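Trehalose operon transcriptional repressor (Bacillus subtilis, PDB 2OGG) represses transcription of the trePA operon and can bind trehalose-6-phosphate, for which this chain supplies the effector-binding (UTRA) domain. Local coordinates at residues Val51-Asp56 with Asp101-Leu106; Asp108-Asp113 with Arg136-Lys141. All blocks are in the same frame, centred on the assembly; numbering follows the deposited sequence.

Overall arrangement
Both contacts reach the antiparallel sheet of the UTRA domain, on neighbouring strands 49-59 and 129-138, and their centres lie about 10 Å apart. Contact 1 sets the short helix 101-106 against the sheet by way of Leu53; its buried residues are Leu53 and Asp103, with the Lys55-Glu102 salt bridge toward the outside. Contact 2 follows in the chain and sits further from the centre of the chain, where the loop after that helix meets the end of strand 129-138; it is built round one buried arginine and has more exposed edges. Arg136 joins the two, with its backbone N close to Leu53 O and its side chain in a salt bridge with Asp103.

Contact 1 of 2, residues Val51-Asp56 with Asp101-Leu106; sequences VILDKD and DEDREL
Leu53 has the largest share of the surface buried here, with Glu102 second, and its two methyl groups reach different turns of helix 101-106. CB points toward the helix, and CG is anti to the backbone N (chi1 -174°). From there CD1 meets CD1 of Leu106 at 3.9 Å, the apolar pair of the interface, and the two leucine side chains cross obliquely. CD2 lies among oxygens instead, 3.6 Å from OE1 of Glu102 and 4.0 Å from OD1 of Asp103. The side chains of Leu53 and Glu102 cross at about a right angle, with OE1 beside CD2.

Glu102 is extended beyond CG and reaches out to Lys55, two residues further along the strand. The two side chains meet tip to tip: Lys55 NZ donates to Glu102 OE1 at 3.0 Å, on the syn lone pair of that oxygen, in a hydrogen-bonded salt bridge. The lysine chain is bent at chi3 (73°), where CE turns off the line of the chain, and CE too comes near the carboxylate, 3.7 Å from OE1. One oxygen thus serves the ammonium group while touching the methyl of Leu53, so the polar and apolar halves of the contact share an atom. Asp103 adds only van der Waals contact across to the strand; its OD2 forms a salt bridge with Arg136 on strand 129-138.

The axes of segments 51-56 and 101-106 approach to 9.5 Å and run at 124° to each other. Strand 49-59 lies between strands 37-46 and 129-138 in the antiparallel sheet. Ile41 of strand 37-46 touches both Lys55 and Glu102, while Arg136 ties the helix to strand 129-138, so helix 101-106 packs across three adjacent strands.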
loop_
_atom_site.group_PDB
_atom_site.type_symbol
_atom_site.label_atom_id
_atom_site.label_comp_id
_atom_site.label_asym_id
_atom_site.label_seq_id
_atom_site.Cartn_x
_atom_site.Cartn_y
_atom_site.Cartn_z
ATOM N N VAL A 51 -7.719 -12.878 -25.006
ATOM C CA VAL A 51 -6.681 -11.880 -24.916
ATOM C C VAL A 51 -5.780 -11.937 -23.695
ATOM O O VAL A 51 -4.752 -11.267 -23.672
ATOM C CB VAL A 51 -7.242 -10.488 -25.118
ATOM C CG1 VAL A 51 -7.922 -10.411 -26.461
ATOM C CG2 VAL A 51 -8.228 -10.178 -24.027
ATOM N N ILE A 52 -6.215 -12.644 -22.649
ATOM C CA ILE A 52 -5.401 -12.837 -21.463
ATOM C C ILE A 52 -5.216 -14.325 -21.200
ATOM O O ILE A 52 -6.163 -15.110 -21.311
ATOM C CB ILE A 52 -6.031 -12.175 -20.218
ATOM C CG1 ILE A 52 -6.113 -10.664 -20.413
ATOM C CG2 ILE A 52 -5.165 -12.452 -18.970
ATOM C CD1 ILE A 52 -7.407 -10.055 -19.921
ATOM N N LEU A 53 -4.017 -14.717 -20.797
ATOM C CA LEU A 53 -3.816 -16.102 -20.404
ATOM C C LEU A 53 -3.418 -16.136 -18.949
ATOM O O LEU A 53 -2.504 -15.423 -18.550
ATOM C CB LEU A 53 -2.769 -16.782 -21.274
ATOM C CG LEU A 53 -2.693 -18.259 -20.916
ATOM C CD1 LEU A 53 -3.844 -19.004 -21.571
ATOM C CD2 LEU A 53 -1.315 -18.881 -21.215
ATOM N N ASP A 54 -4.256 -16.759 -18.122
ATOM C CA ASP A 54 -4.045 -16.767 -16.672
ATOM C C ASP A 54 -3.553 -18.133 -16.208
ATOM O O ASP A 54 -4.211 -19.146 -16.437
ATOM C CB ASP A 54 -5.344 -16.427 -15.958
ATOM C CG ASP A 54 -5.607 -14.925 -15.907
ATOM O OD1 ASP A 54 -4.633 -14.171 -15.671
ATOM O OD2 ASP A 54 -6.795 -14.497 -16.000
ATOM N N LYS A 55 -2.351 -18.181 -15.660
ATOM C CA LYS A 55 -1.827 -19.440 -15.102
ATOM C C LYS A 55 -1.730 -19.383 -13.576
ATOM O O LYS A 55 -1.153 -18.445 -13.030
ATOM C CB LYS A 55 -0.474 -19.754 -15.741
ATOM C CG LYS A 55 -0.577 -19.862 -17.264
ATOM C CD LYS A 55 0.760 -19.726 -17.988
ATOM C CE LYS A 55 1.608 -20.975 -17.784
ATOM N NZ LYS A 55 2.735 -21.066 -18.739
ATOM N N ASP A 56 -2.511 -20.200 -12.885
ATOM C CA ASP A 56 -2.378 -20.259 -11.432
ATOM C C ASP A 56 -1.743 -21.578 -11.016
ATOM O O ASP A 56 -2.222 -22.622 -11.445
ATOM C CB ASP A 56 -3.738 -20.095 -10.741
ATOM C CG ASP A 56 -4.168 -18.627 -10.611
ATOM O OD1 ASP A 56 -3.727 -18.002 -9.619
ATOM O OD2 ASP A 56 -4.981 -18.112 -11.449
ATOM N N ASP A 101 4.900 -20.047 -27.751
ATOM C CA ASP A 101 4.007 -20.906 -28.533
ATOM C C ASP A 101 2.660 -21.109 -27.821
ATOM O O ASP A 101 1.602 -20.903 -28.409
ATOM C CB ASP A 101 4.673 -22.238 -28.888
ATOM C CG ASP A 101 6.048 -22.050 -29.506
ATOM O OD1 ASP A 101 6.881 -21.381 -28.864
ATOM O OD2 ASP A 101 6.298 -22.537 -30.636
ATOM N N GLU A 102 2.700 -21.292 -26.510
ATOM C CA GLU A 102 1.473 -21.465 -25.755
ATOM C C GLU A 102 0.521 -20.270 -25.916
ATOM O O GLU A 102 -0.693 -20.439 -26.096
ATOM C CB GLU A 102 1.799 -21.716 -24.291
ATOM C CG GLU A 102 0.579 -21.953 -23.439
ATOM C CD GLU A 102 0.933 -21.990 -21.977
ATOM O OE1 GLU A 102 1.610 -21.037 -21.526
ATOM O OE2 GLU A 102 0.636 -23.016 -21.315
ATOM N N ASP A 103 1.095 -19.071 -25.910
ATOM C CA ASP A 103 0.359 -17.825 -26.164
ATOM C C ASP A 103 -0.348 -17.789 -27.544
ATOM O O ASP A 103 -1.414 -17.201 -27.694
ATOM C CB ASP A 103 1.308 -16.614 -26.034
ATOM C CG ASP A 103 1.747 -16.344 -24.582
ATOM O OD1 ASP A 103 1.152 -16.936 -23.653
ATOM O OD2 ASP A 103 2.673 -15.519 -24.372
ATOM N N ARG A 104 0.269 -18.342 -28.571
ATOM C CA ARG A 104 -0.301 -18.208 -29.898
ATOM C C ARG A 104 -1.359 -19.262 -30.191
ATOM O O ARG A 104 -2.290 -19.025 -30.964
ATOM C CB ARG A 104 0.798 -18.212 -30.950
ATOM C CG ARG A 104 1.819 -17.127 -30.715
ATOM C CD ARG A 104 2.839 -17.072 -31.829
ATOM N NE ARG A 104 2.860 -15.731 -32.401
ATOM C CZ ARG A 104 3.729 -14.778 -32.079
ATOM N NH1 ARG A 104 4.766 -15.054 -31.290
ATOM N NH2 ARG A 104 3.594 -13.565 -32.609
ATOM N N GLU A 105 -1.249 -20.409 -29.530
ATOM C CA GLU A 105 -2.259 -21.450 -29.668
ATOM C C GLU A 105 -3.549 -20.990 -29.025
ATOM O O GLU A 105 -4.616 -21.128 -29.605
ATOM C CB GLU A 105 -1.822 -22.724 -28.963
ATOM C CG GLU A 105 -0.920 -23.609 -29.752
ATOM C CD GLU A 105 -0.966 -25.007 -29.212
ATOM O OE1 GLU A 105 -1.517 -25.170 -28.095
ATOM O OE2 GLU A 105 -0.597 -25.946 -29.957
ATOM N N LEU A 106 -3.435 -20.386 -27.846
ATOM C CA LEU A 106 -4.602 -20.146 -27.026
ATOM C C LEU A 106 -5.214 -18.750 -27.149
ATOM O O LEU A 106 -6.373 -18.557 -26.795
ATOM C CB LEU A 106 -4.312 -20.504 -25.553
ATOM C CG LEU A 106 -3.686 -21.882 -25.285
ATOM C CD1 LEU A 106 -3.532 -22.155 -23.808
ATOM C CD2 LEU A 106 -4.472 -23.009 -25.945
#

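Contact 2 of 2, residues Asp108-Asp113 with Arg136-Lys141; sequences DLRGYD and RHRLDK
Arg138 passes across the ring of Tyr112, the two side chains crossing at about a right angle. Its CG sits over one ring face, 4.2 Å from the centroid and 28° off the normal, in a CH-pi contact. The chain then bends at chi3, where NE turns off its line. The guanidinium plane lies 24° from that of the ring. CD2 of Leu109 packs on Arg138 CG at 3.9 Å as the two side chains run past one another in opposed senses. Arg110 comes from the loop: its CD lies over a face of the Arg138 guanidinium, and the two guanidinium planes stand 75° apart.

The nitrogens of Arg138 are used in several directions. NH1 donates to Asp108 O at 2.7 Å; that oxygen lies near the guanidinium plane, and NH1 almost in line with its C=O bond. NE and NH2 each bond one oxygen of Asp140, NE to OD1 at 3.0 Å and NH2 to OD2 at 3.3 Å. NH2 also pairs with Glu49. Arg110 NE lies 3.6 Å from Arg138 NH1, a like-charge approach that the carboxylates of Asp140 and Glu49 would be expected to offset, so the charge of the buried arginine is probably largely balanced.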
loop_
_atom_site.group_PDB
_atom_site.type_symbol
_atom_site.label_atom_id
_atom_site.label_comp_id
_atom_site.label_asym_id
_atom_site.label_seq_id
_atom_site.Cartn_x
_atom_site.Cartn_y
_atom_site.Cartn_z
ATOM N N ASP A 108 -5.957 -14.952 -29.375
ATOM C CA ASP A 108 -6.001 -14.292 -30.667
ATOM C C ASP A 108 -4.966 -13.162 -30.665
ATOM O O ASP A 108 -5.247 -12.051 -30.220
ATOM C CB ASP A 108 -7.410 -13.743 -30.927
ATOM C CG ASP A 108 -8.511 -14.758 -30.611
ATOM O OD1 ASP A 108 -8.394 -15.924 -31.036
ATOM O OD2 ASP A 108 -9.529 -14.372 -29.997
ATOM N N LEU A 109 -3.760 -13.445 -31.144
ATOM C CA LEU A 109 -2.678 -12.469 -31.046
ATOM C C LEU A 109 -2.477 -11.542 -32.237
ATOM O O LEU A 109 -1.612 -10.667 -32.199
ATOM C CB LEU A 109 -1.372 -13.129 -30.613
ATOM C CG LEU A 109 -1.419 -13.636 -29.165
ATOM C CD1 LEU A 109 -0.226 -14.496 -28.843
ATOM C CD2 LEU A 109 -1.527 -12.490 -28.136
ATOM N N ARG A 110 -3.383 -11.608 -33.207
ATOM C CA ARG A 110 -3.316 -10.719 -34.374
ATOM C C ARG A 110 -1.879 -10.572 -34.883
ATOM O O ARG A 110 -1.167 -11.558 -35.082
ATOM C CB ARG A 110 -3.825 -9.321 -34.007
ATOM C CG ARG A 110 -5.277 -9.217 -33.562
ATOM C CD ARG A 110 -5.589 -7.750 -33.243
ATOM N NE ARG A 110 -6.971 -7.508 -32.837
ATOM C CZ ARG A 110 -7.860 -6.841 -33.566
ATOM N NH1 ARG A 110 -7.533 -6.382 -34.770
ATOM N NH2 ARG A 110 -9.083 -6.638 -33.096
ATOM N N GLY A 111 -1.475 -9.321 -35.102
ATOM C CA GLY A 111 -0.089 -8.989 -35.410
ATOM C C GLY A 111 0.619 -8.471 -34.169
ATOM O O GLY A 111 1.119 -7.351 -34.155
ATOM N N TYR A 112 0.489 -9.205 -33.071
ATOM C CA TYR A 112 1.181 -8.861 -31.836
ATOM C C TYR A 112 2.393 -9.758 -31.561
ATOM O O TYR A 112 2.388 -10.928 -31.919
ATOM C CB TYR A 112 0.201 -8.857 -30.667
ATOM C CG TYR A 112 -0.522 -7.535 -30.509
ATOM C CD1 TYR A 112 0.168 -6.397 -30.083
ATOM C CD2 TYR A 112 -1.878 -7.408 -30.822
ATOM C CE1 TYR A 112 -0.482 -5.180 -29.916
ATOM C CE2 TYR A 112 -2.541 -6.197 -30.650
ATOM C CZ TYR A 112 -1.835 -5.084 -30.198
ATOM O OH TYR A 112 -2.466 -3.869 -30.028
ATOM N N ASP A 113 3.488 -9.160 -31.098
ATOM C CA ASP A 113 4.735 -9.893 -30.873
ATOM C C ASP A 113 5.087 -10.025 -29.389
ATOM O O ASP A 113 5.954 -10.827 -29.045
ATOM C CB ASP A 113 5.896 -9.212 -31.596
ATOM C CG ASP A 113 5.859 -9.423 -33.105
ATOM O OD1 ASP A 113 5.617 -10.573 -33.540
ATOM O OD2 ASP A 113 6.178 -8.462 -33.846
ATOM N N ARG A 136 -0.863 -13.228 -18.449
ATOM C CA ARG A 136 -0.253 -12.721 -19.681
ATOM C C ARG A 136 -1.273 -11.966 -20.535
ATOM O O ARG A 136 -2.268 -12.560 -20.992
ATOM C CB ARG A 136 0.345 -13.889 -20.467
ATOM C CG ARG A 136 1.185 -14.799 -19.588
ATOM C CD ARG A 136 1.827 -15.949 -20.361
ATOM N NE ARG A 136 2.763 -15.490 -21.381
ATOM C CZ ARG A 136 4.068 -15.305 -21.183
ATOM N NH1 ARG A 136 4.586 -15.498 -19.976
ATOM N NH2 ARG A 136 4.853 -14.919 -22.193
ATOM N N HIS A 137 -1.039 -10.664 -20.731
ATOM C CA HIS A 137 -1.941 -9.831 -21.516
ATOM C C HIS A 137 -1.374 -9.446 -22.855
ATOM O O HIS A 137 -0.249 -8.972 -22.938
ATOM C CB HIS A 137 -2.216 -8.533 -20.783
ATOM C CG HIS A 137 -2.798 -8.719 -19.422
ATOM N ND1 HIS A 137 -2.052 -9.160 -18.350
ATOM C CD2 HIS A 137 -4.043 -8.476 -18.942
ATOM C CE1 HIS A 137 -2.818 -9.205 -17.272
ATOM N NE2 HIS A 137 -4.022 -8.770 -17.599
ATOM N N ARG A 138 -2.228 -9.459 -23.870
ATOM C CA ARG A 138 -1.968 -8.742 -25.095
ATOM C C ARG A 138 -1.836 -7.237 -24.801
ATOM O O ARG A 138 -2.579 -6.680 -23.988
ATOM C CB ARG A 138 -3.129 -8.977 -26.037
ATOM C CG ARG A 138 -2.754 -8.893 -27.512
ATOM C CD ARG A 138 -3.926 -9.372 -28.332
ATOM N NE ARG A 138 -4.988 -8.370 -28.426
ATOM C CZ ARG A 138 -6.043 -8.476 -29.233
ATOM N NH1 ARG A 138 -6.196 -9.552 -30.008
ATOM N NH2 ARG A 138 -6.977 -7.534 -29.222
ATOM N N LEU A 139 -0.926 -6.566 -25.494
ATOM C CA LEU A 139 -0.532 -5.217 -25.102
ATOM C C LEU A 139 -1.686 -4.240 -24.956
ATOM O O LEU A 139 -1.698 -3.428 -24.041
ATOM C CB LEU A 139 0.514 -4.653 -26.060
ATOM C CG LEU A 139 1.905 -5.210 -25.797
ATOM C CD1 LEU A 139 1.899 -6.669 -26.130
ATOM C CD2 LEU A 139 2.940 -4.478 -26.635
ATOM N N ASP A 140 -2.588 -4.225 -25.927
ATOM C CA ASP A 140 -3.719 -3.299 -25.882
ATOM C C ASP A 140 -4.725 -3.588 -24.760
ATOM O O ASP A 140 -5.689 -2.866 -24.608
ATOM C CB ASP A 140 -4.443 -3.263 -27.234
ATOM C CG ASP A 140 -5.121 -4.588 -27.573
ATOM O OD1 ASP A 140 -4.507 -5.658 -27.351
ATOM O OD2 ASP A 140 -6.284 -4.558 -28.034
ATOM N N LYS A 141 -4.580 -4.715 -24.071
ATOM C CA LYS A 141 -5.587 -5.147 -23.093
ATOM C C LYS A 141 -5.008 -5.167 -21.685
ATOM O O LYS A 141 -5.269 -6.080 -20.900
ATOM C CB LYS A 141 -6.126 -6.538 -23.450
ATOM C CG LYS A 141 -6.963 -6.574 -24.724
ATOM C CD LYS A 141 -8.172 -5.667 -24.602
ATOM C CE LYS A 141 -8.871 -5.516 -25.935
ATOM N NZ LYS A 141 -10.245 -5.010 -25.740
#